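Local coordinates for GH62 arabinofuranosidase (Podospora anserina, PDB 4N4B), which hydrolyses terminal non-reducing alpha-L-arabinofuranoside residues of arabinosides, probably acting on plant xylan, with a calcium-containing five-bladed beta-propeller, at residues A[176-181]-A[186-191]; A[79-84]-A[327-332]; A[260-263]-A[267-270]; A[88-93]-A[134-139]; A[310-315]-A[321-326]. All blocks are in the same frame, centred on the assembly; numbering follows the deposited sequence.

Contact 1: A[176-181]-A[186-191]; sequences HLFSSD and LYRSET
Tyr187, His176 and Phe178 bury the most surface in this antiparallel beta hairpin, whose arms 174-180 and 185-192 are the two inner strands of a four-stranded propeller blade. Leu177 with Ser189 and Ser179 with Tyr187 are hydrogen-bonded pairs; the straightest of their backbone bonds runs from Tyr187 N to Ser179 O, 2.8 Å long with 175° at the hydrogen. Phe178 and Arg188 form a non-hydrogen-bonded pair between them, which brings their side chains together on the face they share with His176 and Leu186. The side chain of Arg188 leaves CA on the far side from its amide nitrogen (chi1 -174°), which lays its methylenes along the Phe178 ring, and Arg188 CG stands 3.9 Å from the ring centroid in a CH-pi contact. A long arginine suits this place: its aliphatic part covers an aromatic face while its end goes on past the ring. There Arg188 NH1 meets Glu190 OE1 at 2.8 Å in a salt bridge, and the His176 ring stands alongside; Glu190 OE1 also pairs with Arg252. The other face of the hairpin carries Tyr187, whose ring passes Ser179 on its way to Asp181 and packs on Ile154 of the helix 152-157. Serine is small enough to fit beside the tyrosine, and Ser179 OG bonds to Trp163 NE1. Replacing Tyr187 by a phenylalanine would probably leave Asp181 OD2 without its hydroxyl donor and its carboxylate less firmly placed. Tyr187 OH donates a hydrogen bond to Asp181 OD2 at 2.7 Å, from above the carboxylate plane.

Contact 2: A[79-84]-A[327-332]; sequences ADWADA and LGFIAH
Trp81 and Phe329 are the two residues that touch, and they do so by stacking face to face. The five-membered ring of Trp81 lies over the Phe329 ring, with centroids 3.8 Å apart and planes only 8° from parallel. CG of Trp81 stands anti to the carbonyl carbon (chi1 -65°), which sends the indole toward strand 326-332. A second, CH-pi interaction continues the overlap: Phe329 CB sits over the six-membered ring of Trp81, 3.8 Å from its centroid and 3.5 Å from Trp81 CH2. The indole therefore covers both the phenyl ring and the carbon that attaches it to the strand, an area that a single six-membered ring would not span. The backbones of both partners are hydrogen-bonded: Ala84 N donates to Trp81 O at 2.9 Å, and Phe329 N bonds to Thr31 OG1. Apolar neighbours surround the phenylalanine, among them Phe78, Ile52 and Met308, while His59 meets the tryptophan ring. An alanine in place of Trp81 is likely to uncover the face of Phe329 and open a gap between the loop after strand 70-78 and strand 326-332. With neither a charge nor a polar bond between the segments, their attachment rests on dispersion and the exclusion of water, which broad overlap of flat faces provides.

Contact 3: A[260-263]-A[267-270]; sequences NTEQ and ARSN
The guanidinium group of Arg268 carries the Glu262 carboxylate over one face, the two planes only 10° from parallel. Glu262 OE1 lies above the plane, off toward the rim, at 3.4 Å from Arg268 NH2. Since the oxygen sits well above the plane, the pair is held by the opposite charges and not by a directed hydrogen bond. Glu262 CB and CG run along the same guanidinium, Glu262 CG coming to 3.8 Å from Arg268 NE. At the edge, close to the plane, stands the amide of Asn270; Arg268 NH1 makes a weak bond to Asn270 OD1 at 3.1 Å. Arginine suits this place because its face and its edge offer two different kinds of contact at once. Its chain, fully extended from CG to NE, carries the group across to Glu262. The other half of the Asn270 amide makes the hydrogen bond between the segments: Asn270 ND2 donates to Glu262 O at 3.0 Å, with 156° at the hydrogen, and lies in the carbonyl plane. A single asparagine thus links arginine and backbone, accepting with one end and donating with the other. Both charged ends have further partners, Glu262 OE2 taking the backbone N of Thr237 and Arg268 NH2 pairing with Asp238; two carboxylates, Glu262 and Asp238, thus share the arginine's charge, which is likely to restrain the guanidinium. Trp242 of strand 241-248 touches both Glu262 and Arg268. This polar network ties together a surface loop between propeller blades, the one leading from the outer strand 256-257 of one sheet to strand 272-274 of the next.

Contact 4: A[88-93]-A[134-139]; sequences TFYYLD and NNPKGW
Pro136 and Leu92 meet where two neighbouring blades of the propeller abut: segment 88-93 holds the outermost strand of one, and segment 134-139 lies in the loop before the last strand of the next. Pro136 is the second residue of a type I turn from Asn135 to Gly138, a position that suits the fixed phi of proline. The turn is closed by Gly138 N donating to Asn135 O at 3.0 Å. It is reinforced by an Asx turn, in which Asn135 OD1 accepts from Lys137 N at 3.1 Å, the donor standing above the amide carbonyl plane. Held in this way, the proline ring turns its CB and CG to the strand. Pro136 CG comes to 3.5 Å from Tyr90 CB, at the root of a side chain whose ring leads away. Pro136 CB is met by Leu92 CD2 at 3.8 Å. The same methyl, Leu92 CD2, reaches Trp139 CD1 at 4.0 Å, because CG of Leu92 lies anti to the carbonyl carbon (chi1 -58°) and the branch swings toward the turn. A branched leucine can thus touch proline and indole with one methyl while it also packs on Phe62 and Leu118. Phe62 meets the Trp139 ring at about a right angle. The polar link is indirect: a water donates to Tyr91 O at 2.7 Å and, more weakly, to Pro136 O at 3.0 Å. Apolar carbons thus supply the direct contact between the blades, and the bridging water lets two carbonyl oxygens, both acceptors, be served by a single molecule.

Contact 5: A[310-315]-A[321-326]; sequences QGMDPS and NALPWR
Met312 reaches over Trp325 at the end of the antiparallel strand pair 306-311 and 326-332, in the propeller sheet where strand 28-30, from near the start of the chain, joins its last strands. Between these two segments Gly311 and Arg326 form an antiparallel hydrogen-bonded pair, Gly311 N to Arg326 O at 2.9 Å and Arg326 N to Gly311 O at 3.0 Å. From there the methionine side chain can be followed outward. Met312 CB lies 3.7 Å from Pro324 O. Met312 CG, between the backbone N and the carbonyl carbon (chi1 59°), is set over the six-membered ring of Trp325, 4.0 Å from the centroid, a CH-pi contact. Met312 SD lies over the same face in a Met-aromatic contact and also touches Leu323 CD1 at 3.9 Å. The chain then bends, and Met312 CE ends 4.0 Å from Leu323 CD2. Unbranched and flexible, methionine fits a flat indole and a leucine together. Over the opposite face of Trp325 lies the Gln310 amide, stacked with its plane 22° from the ring. Its polar ends are held by Asp49 N and Ser284 OG, beside His285, a residue seen to bind calcium in this protein. Just before Trp325 the chain makes an inverse gamma turn centred on Pro324, where the restricted phi of proline fits. Beyond the paired residues a water links the two segments, accepting from Asp313 N at 3.0 Å and donating to Pro324 O at 2.8 Å.

How the contacts relate
From the N terminus, contact 2 opens first, at 79-84, and closes last, at 327-332, so that the other four nest inside its long loop. Those four follow in series without crossing: contact 4 joins two successive blades, contact 1 is a hairpin within the following blade, contact 3 ties a loop after the next one, and contact 5 closes a short loop in the last sheet. That sheet also contains strand 28-30 from near the start of the chain, so the propeller ring is closed there. Contacts 2 and 5 share it and touch through Leu327 and Gln310, while Ile330 of contact 2 packs on Ala267 of contact 3. Contact 1 lies across the chain's centre from contacts 2 and 5.

Contact 1: A[176-181]-A[186-191]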
# COMPACT_ATOMS: atom_id res chain seq x y z
N HIS A 176 8.83 0.55 12.71
CA HIS A 176 9.65 0.13 11.56
C HIS A 176 9.11 0.79 10.27
O HIS A 176 7.88 0.97 10.13
CB HIS A 176 9.53 -1.38 11.40
CG HIS A 176 10.02 -2.15 12.60
ND1 HIS A 176 9.30 -2.42 13.76
CD2 HIS A 176 11.25 -2.67 12.70
CE1 HIS A 176 10.18 -3.10 14.55
NE2 HIS A 176 11.29 -3.31 13.91
N LEU A 177 10.03 1.14 9.43
CA LEU A 177 9.76 1.81 8.16
C LEU A 177 10.38 1.00 7.06
O LEU A 177 11.61 0.87 6.95
CB LEU A 177 10.31 3.20 8.12
CG LEU A 177 10.28 4.05 6.82
CD1 LEU A 177 8.82 4.17 6.39
CD2 LEU A 177 10.96 5.35 6.99
N PHE A 178 9.52 0.44 6.23
CA PHE A 178 9.85 -0.40 5.08
C PHE A 178 9.83 0.41 3.80
O PHE A 178 9.02 1.37 3.69
CB PHE A 178 8.95 -1.56 4.93
CG PHE A 178 9.07 -2.59 6.01
CD1 PHE A 178 8.43 -2.46 7.22
CD2 PHE A 178 9.80 -3.75 5.74
CE1 PHE A 178 8.55 -3.54 8.16
CE2 PHE A 178 9.91 -4.77 6.70
CZ PHE A 178 9.33 -4.60 7.91
N SER A 179 10.63 0.10 2.80
CA SER A 179 10.64 0.76 1.50
C SER A 179 11.30 -0.10 0.49
O SER A 179 11.96 -1.12 0.83
CB SER A 179 11.32 2.11 1.60
OG SER A 179 12.74 2.01 1.88
N SER A 180 11.07 0.14 -0.77
CA SER A 180 11.57 -0.66 -1.88
C SER A 180 12.36 0.28 -2.79
O SER A 180 12.35 1.47 -2.78
CB SER A 180 10.39 -1.20 -2.71
OG SER A 180 9.63 -2.13 -1.97
N ASP A 181 13.16 -0.38 -3.65
CA ASP A 181 13.98 0.32 -4.66
C ASP A 181 13.68 -0.01 -6.11
O ASP A 181 14.38 0.46 -6.97
CB ASP A 181 15.50 0.21 -4.42
CG ASP A 181 16.02 -1.22 -4.40
OD1 ASP A 181 15.30 -2.15 -4.71
OD2 ASP A 181 17.19 -1.35 -4.06
N LEU A 186 14.05 -4.98 -0.35
CA LEU A 186 13.10 -4.48 0.64
C LEU A 186 13.90 -4.00 1.81
O LEU A 186 14.61 -4.85 2.43
CB LEU A 186 12.11 -5.54 1.05
CG LEU A 186 11.02 -5.10 2.04
CD1 LEU A 186 10.01 -4.09 1.57
CD2 LEU A 186 10.29 -6.30 2.62
N TYR A 187 13.83 -2.70 2.17
CA TYR A 187 14.61 -2.08 3.25
C TYR A 187 13.76 -1.92 4.49
O TYR A 187 12.62 -1.73 4.38
CB TYR A 187 15.13 -0.72 2.81
CG TYR A 187 16.02 -0.78 1.61
CD1 TYR A 187 17.34 -1.14 1.72
CD2 TYR A 187 15.55 -0.48 0.39
CE1 TYR A 187 18.14 -1.24 0.60
CE2 TYR A 187 16.34 -0.58 -0.73
CZ TYR A 187 17.65 -0.93 -0.61
OH TYR A 187 18.43 -1.03 -1.73
N ARG A 188 14.37 -2.01 5.67
CA ARG A 188 13.70 -1.75 6.94
C ARG A 188 14.58 -0.89 7.90
O ARG A 188 15.68 -1.24 8.15
CB ARG A 188 13.30 -3.07 7.61
CG ARG A 188 12.47 -2.89 8.86
CD ARG A 188 12.32 -4.22 9.63
NE ARG A 188 13.62 -4.75 10.07
CZ ARG A 188 14.36 -4.26 11.04
NH1 ARG A 188 13.94 -3.29 11.80
NH2 ARG A 188 15.53 -4.81 11.26
N SER A 189 14.02 0.22 8.39
CA SER A 189 14.63 1.01 9.44
C SER A 189 13.74 0.93 10.66
O SER A 189 12.64 0.47 10.55
CB SER A 189 14.71 2.46 9.05
OG SER A 189 15.62 2.67 8.04
N GLU A 190 14.26 1.34 11.83
CA GLU A 190 13.44 1.35 13.04
C GLU A 190 13.83 2.53 13.90
O GLU A 190 14.93 3.04 13.87
CB GLU A 190 13.46 -0.00 13.76
CG GLU A 190 14.83 -0.41 14.26
CD GLU A 190 14.78 -1.76 14.98
OE1 GLU A 190 15.02 -2.77 14.36
OE2 GLU A 190 14.43 -1.70 16.22
N THR A 191 12.89 2.78 14.81
CA THR A 191 13.08 3.74 15.94
C THR A 191 12.20 3.28 17.05
O THR A 191 11.33 2.42 16.90
CB THR A 191 12.75 5.14 15.48
OG1 THR A 191 13.27 6.09 16.44
CG2 THR A 191 11.25 5.38 15.24

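Contact 2: A[79-84]-A[327-332]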
# COMPACT_ATOMS: atom_id res chain seq x y z
N ALA A 79 -19.53 4.78 2.13
CA ALA A 79 -20.00 3.70 2.94
C ALA A 79 -20.02 2.36 2.16
O ALA A 79 -19.08 1.69 2.13
CB ALA A 79 -21.36 4.04 3.54
N ASP A 80 -21.12 2.03 1.49
CA ASP A 80 -21.18 0.85 0.64
C ASP A 80 -20.18 0.99 -0.50
O ASP A 80 -20.01 2.03 -1.02
CB ASP A 80 -22.55 0.77 -0.02
CG ASP A 80 -23.64 0.53 0.93
OD1 ASP A 80 -23.43 -0.02 2.00
OD2 ASP A 80 -24.76 0.80 0.51
N TRP A 81 -19.59 -0.11 -0.87
CA TRP A 81 -18.70 -0.11 -2.10
C TRP A 81 -19.34 0.38 -3.35
O TRP A 81 -18.73 1.02 -4.21
CB TRP A 81 -18.17 -1.52 -2.35
CG TRP A 81 -17.27 -2.07 -1.36
CD1 TRP A 81 -16.82 -1.49 -0.15
CD2 TRP A 81 -16.67 -3.36 -1.40
NE1 TRP A 81 -15.96 -2.32 0.46
CE2 TRP A 81 -15.86 -3.50 -0.24
CE3 TRP A 81 -16.76 -4.47 -2.29
CZ2 TRP A 81 -15.12 -4.63 -0.01
CZ3 TRP A 81 -16.02 -5.59 -2.01
CH2 TRP A 81 -15.21 -5.64 -0.89
N ALA A 82 -20.66 0.16 -3.47
CA ALA A 82 -21.36 0.75 -4.65
C ALA A 82 -21.37 2.23 -4.72
O ALA A 82 -21.64 2.76 -5.80
CB ALA A 82 -22.86 0.28 -4.59
N ASP A 83 -21.10 2.92 -3.62
CA ASP A 83 -21.04 4.32 -3.64
C ASP A 83 -19.59 4.82 -3.99
O ASP A 83 -19.37 5.97 -4.16
CB ASP A 83 -21.39 4.90 -2.24
CG ASP A 83 -22.88 4.78 -1.89
OD1 ASP A 83 -23.65 4.39 -2.76
OD2 ASP A 83 -23.20 5.11 -0.72
N ALA A 84 -18.62 3.91 -4.09
CA ALA A 84 -17.23 4.37 -4.39
C ALA A 84 -17.12 5.10 -5.71
O ALA A 84 -16.44 6.09 -5.82
CB ALA A 84 -16.25 3.23 -4.33
N LEU A 327 -9.34 1.21 -9.55
CA LEU A 327 -9.40 0.48 -8.28
C LEU A 327 -10.65 -0.36 -8.17
O LEU A 327 -11.69 0.05 -8.50
CB LEU A 327 -9.32 1.42 -7.04
CG LEU A 327 -8.21 2.48 -7.00
CD1 LEU A 327 -8.28 3.28 -5.69
CD2 LEU A 327 -6.84 1.79 -7.17
N GLY A 328 -10.45 -1.57 -7.66
CA GLY A 328 -11.50 -2.48 -7.27
C GLY A 328 -11.16 -3.13 -5.95
O GLY A 328 -10.22 -2.77 -5.27
N PHE A 329 -11.95 -4.16 -5.65
CA PHE A 329 -11.71 -4.95 -4.43
C PHE A 329 -11.69 -6.40 -4.75
O PHE A 329 -12.54 -6.88 -5.54
CB PHE A 329 -12.84 -4.75 -3.35
CG PHE A 329 -13.05 -3.33 -2.86
CD1 PHE A 329 -12.29 -2.90 -1.83
CD2 PHE A 329 -13.90 -2.45 -3.44
CE1 PHE A 329 -12.49 -1.63 -1.27
CE2 PHE A 329 -14.07 -1.17 -2.91
CZ PHE A 329 -13.31 -0.82 -1.83
N ILE A 330 -10.84 -7.13 -4.07
CA ILE A 330 -10.92 -8.61 -3.97
C ILE A 330 -11.31 -9.01 -2.57
O ILE A 330 -10.80 -8.41 -1.59
CB ILE A 330 -9.68 -9.36 -4.46
CG1 ILE A 330 -8.39 -8.80 -3.89
CG2 ILE A 330 -9.69 -9.34 -6.01
CD1 ILE A 330 -7.15 -9.53 -4.33
N ALA A 331 -12.22 -9.95 -2.48
CA ALA A 331 -12.68 -10.53 -1.20
C ALA A 331 -12.23 -11.94 -1.10
O ALA A 331 -12.29 -12.75 -2.01
CB ALA A 331 -14.21 -10.40 -1.06
N HIS A 332 -11.65 -12.24 0.07
CA HIS A 332 -11.06 -13.56 0.31
C HIS A 332 -12.08 -14.65 0.44
O HIS A 332 -12.87 -14.54 1.41
CB HIS A 332 -10.16 -13.44 1.51
CG HIS A 332 -9.43 -14.66 1.91
ND1 HIS A 332 -9.03 -15.73 1.14
CD2 HIS A 332 -9.00 -14.94 3.17
CE1 HIS A 332 -8.39 -16.62 1.93
NE2 HIS A 332 -8.37 -16.12 3.16

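Contact 3: A[260-263]-A[267-270]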
# COMPACT_ATOMS: atom_id res chain seq x y z
N ASN A 260 3.77 -17.66 -2.28
CA ASN A 260 4.70 -16.78 -2.93
C ASN A 260 5.29 -17.31 -4.24
O ASN A 260 6.36 -16.89 -4.67
CB ASN A 260 5.86 -16.39 -1.94
CG ASN A 260 6.76 -17.53 -1.59
OD1 ASN A 260 6.57 -18.66 -2.00
ND2 ASN A 260 7.70 -17.22 -0.72
N THR A 261 4.50 -18.18 -4.87
CA THR A 261 4.87 -18.63 -6.20
C THR A 261 3.79 -18.36 -7.20
O THR A 261 2.62 -18.16 -6.76
CB THR A 261 5.12 -20.19 -6.18
OG1 THR A 261 4.00 -20.90 -5.80
CG2 THR A 261 6.29 -20.57 -5.25
N GLU A 262 4.08 -18.36 -8.48
CA GLU A 262 2.99 -18.15 -9.45
C GLU A 262 1.93 -19.22 -9.36
O GLU A 262 0.72 -18.97 -9.57
CB GLU A 262 3.51 -18.00 -10.85
CG GLU A 262 4.31 -16.74 -11.10
CD GLU A 262 4.62 -16.46 -12.56
OE1 GLU A 262 4.15 -17.26 -13.45
OE2 GLU A 262 5.33 -15.53 -12.92
N GLN A 263 2.31 -20.46 -9.06
CA GLN A 263 1.35 -21.57 -8.92
C GLN A 263 0.57 -21.52 -7.64
O GLN A 263 -0.58 -22.00 -7.55
CB GLN A 263 2.10 -22.91 -8.97
CG GLN A 263 2.97 -22.99 -10.19
CD GLN A 263 4.49 -22.66 -9.98
OE1 GLN A 263 4.92 -21.56 -9.47
NE2 GLN A 263 5.36 -23.65 -10.46
N ALA A 267 -2.16 -13.28 -4.54
CA ALA A 267 -3.24 -12.80 -5.45
C ALA A 267 -2.62 -12.61 -6.82
O ALA A 267 -1.57 -11.99 -6.99
CB ALA A 267 -3.86 -11.49 -4.96
N ARG A 268 -3.31 -13.21 -7.83
CA ARG A 268 -2.81 -13.24 -9.19
C ARG A 268 -4.02 -13.57 -10.07
O ARG A 268 -5.01 -14.04 -9.60
CB ARG A 268 -1.67 -14.29 -9.32
CG ARG A 268 -0.99 -14.36 -10.66
CD ARG A 268 0.39 -15.12 -10.62
NE ARG A 268 0.98 -15.16 -11.94
CZ ARG A 268 0.68 -16.13 -12.84
NH1 ARG A 268 -0.01 -17.17 -12.52
NH2 ARG A 268 1.09 -15.96 -14.07
N SER A 269 -3.83 -13.41 -11.37
CA SER A 269 -4.90 -13.75 -12.31
C SER A 269 -5.43 -15.15 -12.11
O SER A 269 -6.60 -15.42 -12.34
CB SER A 269 -4.48 -13.62 -13.74
OG SER A 269 -3.42 -14.45 -14.06
N ASN A 270 -4.60 -16.10 -11.71
CA ASN A 270 -5.02 -17.46 -11.55
C ASN A 270 -5.77 -17.82 -10.29
O ASN A 270 -6.22 -18.97 -10.16
CB ASN A 270 -3.89 -18.45 -11.84
CG ASN A 270 -2.72 -18.29 -10.90
OD1 ASN A 270 -2.35 -17.19 -10.49
ND2 ASN A 270 -2.07 -19.39 -10.58

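Contact 4: A[88-93]-A[134-139]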
# COMPACT_ATOMS: atom_id res chain seq x y z
N THR A 88 -16.77 11.84 -4.08
CA THR A 88 -16.07 13.06 -4.38
C THR A 88 -14.55 12.90 -4.10
O THR A 88 -14.16 12.41 -3.07
CB THR A 88 -16.63 14.22 -3.55
OG1 THR A 88 -18.03 14.33 -4.01
CG2 THR A 88 -15.89 15.52 -3.74
N PHE A 89 -13.77 13.40 -5.02
CA PHE A 89 -12.33 13.41 -4.82
C PHE A 89 -11.90 14.72 -4.13
O PHE A 89 -12.26 15.78 -4.56
CB PHE A 89 -11.62 13.34 -6.18
CG PHE A 89 -11.45 11.95 -6.72
CD1 PHE A 89 -11.97 10.86 -6.11
CD2 PHE A 89 -10.77 11.78 -7.87
CE1 PHE A 89 -11.80 9.62 -6.64
CE2 PHE A 89 -10.59 10.55 -8.42
CZ PHE A 89 -11.11 9.46 -7.81
N TYR A 90 -11.15 14.59 -3.05
CA TYR A 90 -10.56 15.71 -2.37
C TYR A 90 -9.06 15.65 -2.55
O TYR A 90 -8.43 14.86 -2.02
CB TYR A 90 -10.93 15.76 -0.88
CG TYR A 90 -12.43 15.83 -0.65
CD1 TYR A 90 -13.07 17.01 -0.68
CD2 TYR A 90 -13.17 14.72 -0.45
CE1 TYR A 90 -14.44 17.10 -0.50
CE2 TYR A 90 -14.54 14.79 -0.27
CZ TYR A 90 -15.15 16.00 -0.29
OH TYR A 90 -16.53 16.00 -0.13
N TYR A 91 -8.56 16.52 -3.38
CA TYR A 91 -7.16 16.52 -3.75
C TYR A 91 -6.30 17.14 -2.65
O TYR A 91 -6.54 18.21 -2.20
CB TYR A 91 -7.01 17.27 -5.08
CG TYR A 91 -7.68 16.55 -6.26
CD1 TYR A 91 -7.12 15.45 -6.81
CD2 TYR A 91 -8.88 17.00 -6.77
CE1 TYR A 91 -7.73 14.78 -7.83
CE2 TYR A 91 -9.48 16.32 -7.82
CZ TYR A 91 -8.89 15.23 -8.36
OH TYR A 91 -9.48 14.59 -9.41
N LEU A 92 -5.30 16.41 -2.23
CA LEU A 92 -4.50 16.84 -1.09
C LEU A 92 -3.52 17.96 -1.41
O LEU A 92 -2.98 18.54 -0.54
CB LEU A 92 -3.78 15.66 -0.43
CG LEU A 92 -4.65 14.52 0.08
CD1 LEU A 92 -3.82 13.68 1.05
CD2 LEU A 92 -5.92 15.02 0.80
N ASP A 93 -3.40 18.28 -2.69
CA ASP A 93 -2.61 19.48 -3.03
C ASP A 93 -3.28 20.77 -2.57
O ASP A 93 -2.62 21.81 -2.59
CB ASP A 93 -2.21 19.54 -4.50
CG ASP A 93 -3.34 19.70 -5.47
OD1 ASP A 93 -4.48 19.93 -5.06
OD2 ASP A 93 -3.08 19.59 -6.70
N ASN A 134 -11.28 13.31 8.54
CA ASN A 134 -12.31 13.81 7.64
C ASN A 134 -12.00 15.14 6.99
O ASN A 134 -12.73 15.59 6.08
CB ASN A 134 -13.61 14.03 8.47
CG ASN A 134 -14.11 12.79 9.06
OD1 ASN A 134 -13.99 12.55 10.30
ND2 ASN A 134 -14.58 11.93 8.30
N ASN A 135 -10.88 15.81 7.35
CA ASN A 135 -10.52 17.07 6.83
C ASN A 135 -9.33 16.89 5.80
O ASN A 135 -8.13 16.99 6.22
CB ASN A 135 -10.08 18.04 7.93
CG ASN A 135 -9.64 19.38 7.38
OD1 ASN A 135 -9.95 19.73 6.22
ND2 ASN A 135 -8.88 20.12 8.18
N PRO A 136 -9.61 16.79 4.54
CA PRO A 136 -8.49 16.60 3.57
C PRO A 136 -7.72 17.86 3.45
O PRO A 136 -6.60 17.80 2.85
CB PRO A 136 -9.19 16.26 2.27
CG PRO A 136 -10.59 16.78 2.47
CD PRO A 136 -10.92 16.69 3.89
N LYS A 137 -8.10 19.05 3.88
CA LYS A 137 -7.32 20.22 3.87
C LYS A 137 -6.36 20.35 5.04
O LYS A 137 -5.57 21.31 5.03
CB LYS A 137 -8.20 21.47 3.78
CG LYS A 137 -9.04 21.49 2.48
CD LYS A 137 -9.78 22.79 2.29
CE LYS A 137 -8.97 23.69 1.44
NZ LYS A 137 -9.67 25.02 1.37
N GLY A 138 -6.41 19.45 5.97
CA GLY A 138 -5.64 19.53 7.20
C GLY A 138 -4.28 18.89 7.21
O GLY A 138 -3.52 19.05 8.14
N TRP A 139 -3.89 18.20 6.14
CA TRP A 139 -2.64 17.44 6.17
C TRP A 139 -1.44 18.42 6.05
O TRP A 139 -1.38 19.26 5.15
CB TRP A 139 -2.69 16.47 4.99
CG TRP A 139 -3.67 15.39 5.16
CD1 TRP A 139 -4.96 15.32 4.67
CD2 TRP A 139 -3.55 14.28 6.09
NE1 TRP A 139 -5.58 14.22 5.17
CE2 TRP A 139 -4.78 13.56 6.06
CE3 TRP A 139 -2.53 13.84 6.94
CZ2 TRP A 139 -4.95 12.44 6.85
CZ3 TRP A 139 -2.72 12.73 7.67
CH2 TRP A 139 -3.92 12.05 7.66
O HOH W 1 -7.62 18.86 0.18

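Contact 5: A[310-315]-A[321-326]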
# COMPACT_ATOMS: atom_id res chain seq x y z
N GLN A 310 -5.36 -2.13 -7.45
CA GLN A 310 -5.38 -1.49 -8.77
C GLN A 310 -5.20 -2.54 -9.87
O GLN A 310 -4.39 -3.46 -9.76
CB GLN A 310 -4.33 -0.40 -8.87
CG GLN A 310 -2.91 -0.87 -8.81
CD GLN A 310 -1.93 0.27 -8.92
OE1 GLN A 310 -2.16 1.40 -8.55
NE2 GLN A 310 -0.72 -0.07 -9.42
N GLY A 311 -5.95 -2.27 -10.90
CA GLY A 311 -5.89 -3.06 -12.09
C GLY A 311 -6.02 -2.19 -13.35
O GLY A 311 -6.26 -1.08 -13.26
N MET A 312 -5.90 -2.82 -14.49
CA MET A 312 -6.03 -2.13 -15.76
C MET A 312 -6.35 -3.12 -16.88
O MET A 312 -6.03 -4.27 -16.85
CB MET A 312 -4.77 -1.34 -16.13
CG MET A 312 -3.56 -2.19 -16.24
SD MET A 312 -2.11 -1.31 -16.87
CE MET A 312 -2.27 -1.80 -18.60
N ASP A 313 -6.96 -2.55 -17.90
CA ASP A 313 -7.23 -3.31 -19.14
C ASP A 313 -5.95 -3.97 -19.62
O ASP A 313 -5.04 -3.31 -19.88
CB ASP A 313 -7.78 -2.36 -20.19
CG ASP A 313 -8.16 -3.07 -21.53
OD1 ASP A 313 -7.72 -4.13 -21.82
OD2 ASP A 313 -8.89 -2.43 -22.25
N PRO A 314 -5.91 -5.29 -19.74
CA PRO A 314 -4.61 -5.91 -20.05
C PRO A 314 -4.20 -5.71 -21.48
O PRO A 314 -3.10 -5.96 -21.82
CB PRO A 314 -4.82 -7.36 -19.74
CG PRO A 314 -6.21 -7.61 -20.04
CD PRO A 314 -6.89 -6.45 -19.42
N SER A 315 -5.15 -5.28 -22.25
CA SER A 315 -4.69 -4.85 -23.69
C SER A 315 -4.02 -3.42 -23.83
O SER A 315 -3.48 -3.19 -24.85
CB SER A 315 -5.92 -4.86 -24.58
OG SER A 315 -6.38 -6.19 -24.66
N ASN A 321 3.33 5.88 -16.77
CA ASN A 321 2.61 6.88 -15.96
C ASN A 321 1.24 7.28 -16.49
O ASN A 321 0.48 7.96 -15.74
CB ASN A 321 3.49 8.09 -15.70
CG ASN A 321 4.65 7.77 -14.73
OD1 ASN A 321 4.58 6.82 -13.96
ND2 ASN A 321 5.69 8.44 -14.85
N ALA A 322 0.95 6.95 -17.75
CA ALA A 322 -0.36 7.27 -18.32
C ALA A 322 -1.25 6.05 -18.48
O ALA A 322 -2.34 6.12 -19.07
CB ALA A 322 -0.19 7.98 -19.70
N LEU A 323 -0.89 4.90 -17.92
CA LEU A 323 -1.72 3.70 -17.96
C LEU A 323 -2.99 3.86 -17.17
O LEU A 323 -3.07 4.62 -16.17
CB LEU A 323 -0.95 2.49 -17.40
CG LEU A 323 0.22 1.99 -18.24
CD1 LEU A 323 0.99 0.92 -17.42
CD2 LEU A 323 -0.19 1.44 -19.55
N PRO A 324 -4.06 3.24 -17.64
CA PRO A 324 -5.41 3.49 -17.12
C PRO A 324 -5.76 2.63 -15.89
O PRO A 324 -6.68 1.82 -15.87
CB PRO A 324 -6.29 3.12 -18.36
CG PRO A 324 -5.56 2.06 -18.96
CD PRO A 324 -4.09 2.40 -18.86
N TRP A 325 -5.01 2.86 -14.84
CA TRP A 325 -5.24 2.17 -13.59
C TRP A 325 -6.55 2.60 -12.93
O TRP A 325 -6.86 3.74 -12.90
CB TRP A 325 -4.06 2.40 -12.60
CG TRP A 325 -2.77 1.85 -12.99
CD1 TRP A 325 -1.76 2.54 -13.54
CD2 TRP A 325 -2.35 0.49 -12.95
NE1 TRP A 325 -0.71 1.73 -13.80
CE2 TRP A 325 -1.05 0.45 -13.48
CE3 TRP A 325 -2.93 -0.70 -12.49
CZ2 TRP A 325 -0.32 -0.70 -13.54
CZ3 TRP A 325 -2.21 -1.86 -12.57
CH2 TRP A 325 -0.90 -1.85 -13.08
N ARG A 326 -7.29 1.59 -12.45
CA ARG A 326 -8.54 1.73 -11.75
C ARG A 326 -8.52 0.84 -10.51
O ARG A 326 -7.85 -0.11 -10.48
CB ARG A 326 -9.74 1.29 -12.66
CG ARG A 326 -9.80 1.87 -14.08
CD ARG A 326 -10.07 3.37 -14.05
NE ARG A 326 -10.08 3.97 -15.38
CZ ARG A 326 -9.10 4.68 -15.90
NH1 ARG A 326 -8.02 4.94 -15.23
NH2 ARG A 326 -9.23 5.20 -17.09
O HOH W 2 -8.14 0.14 -17.51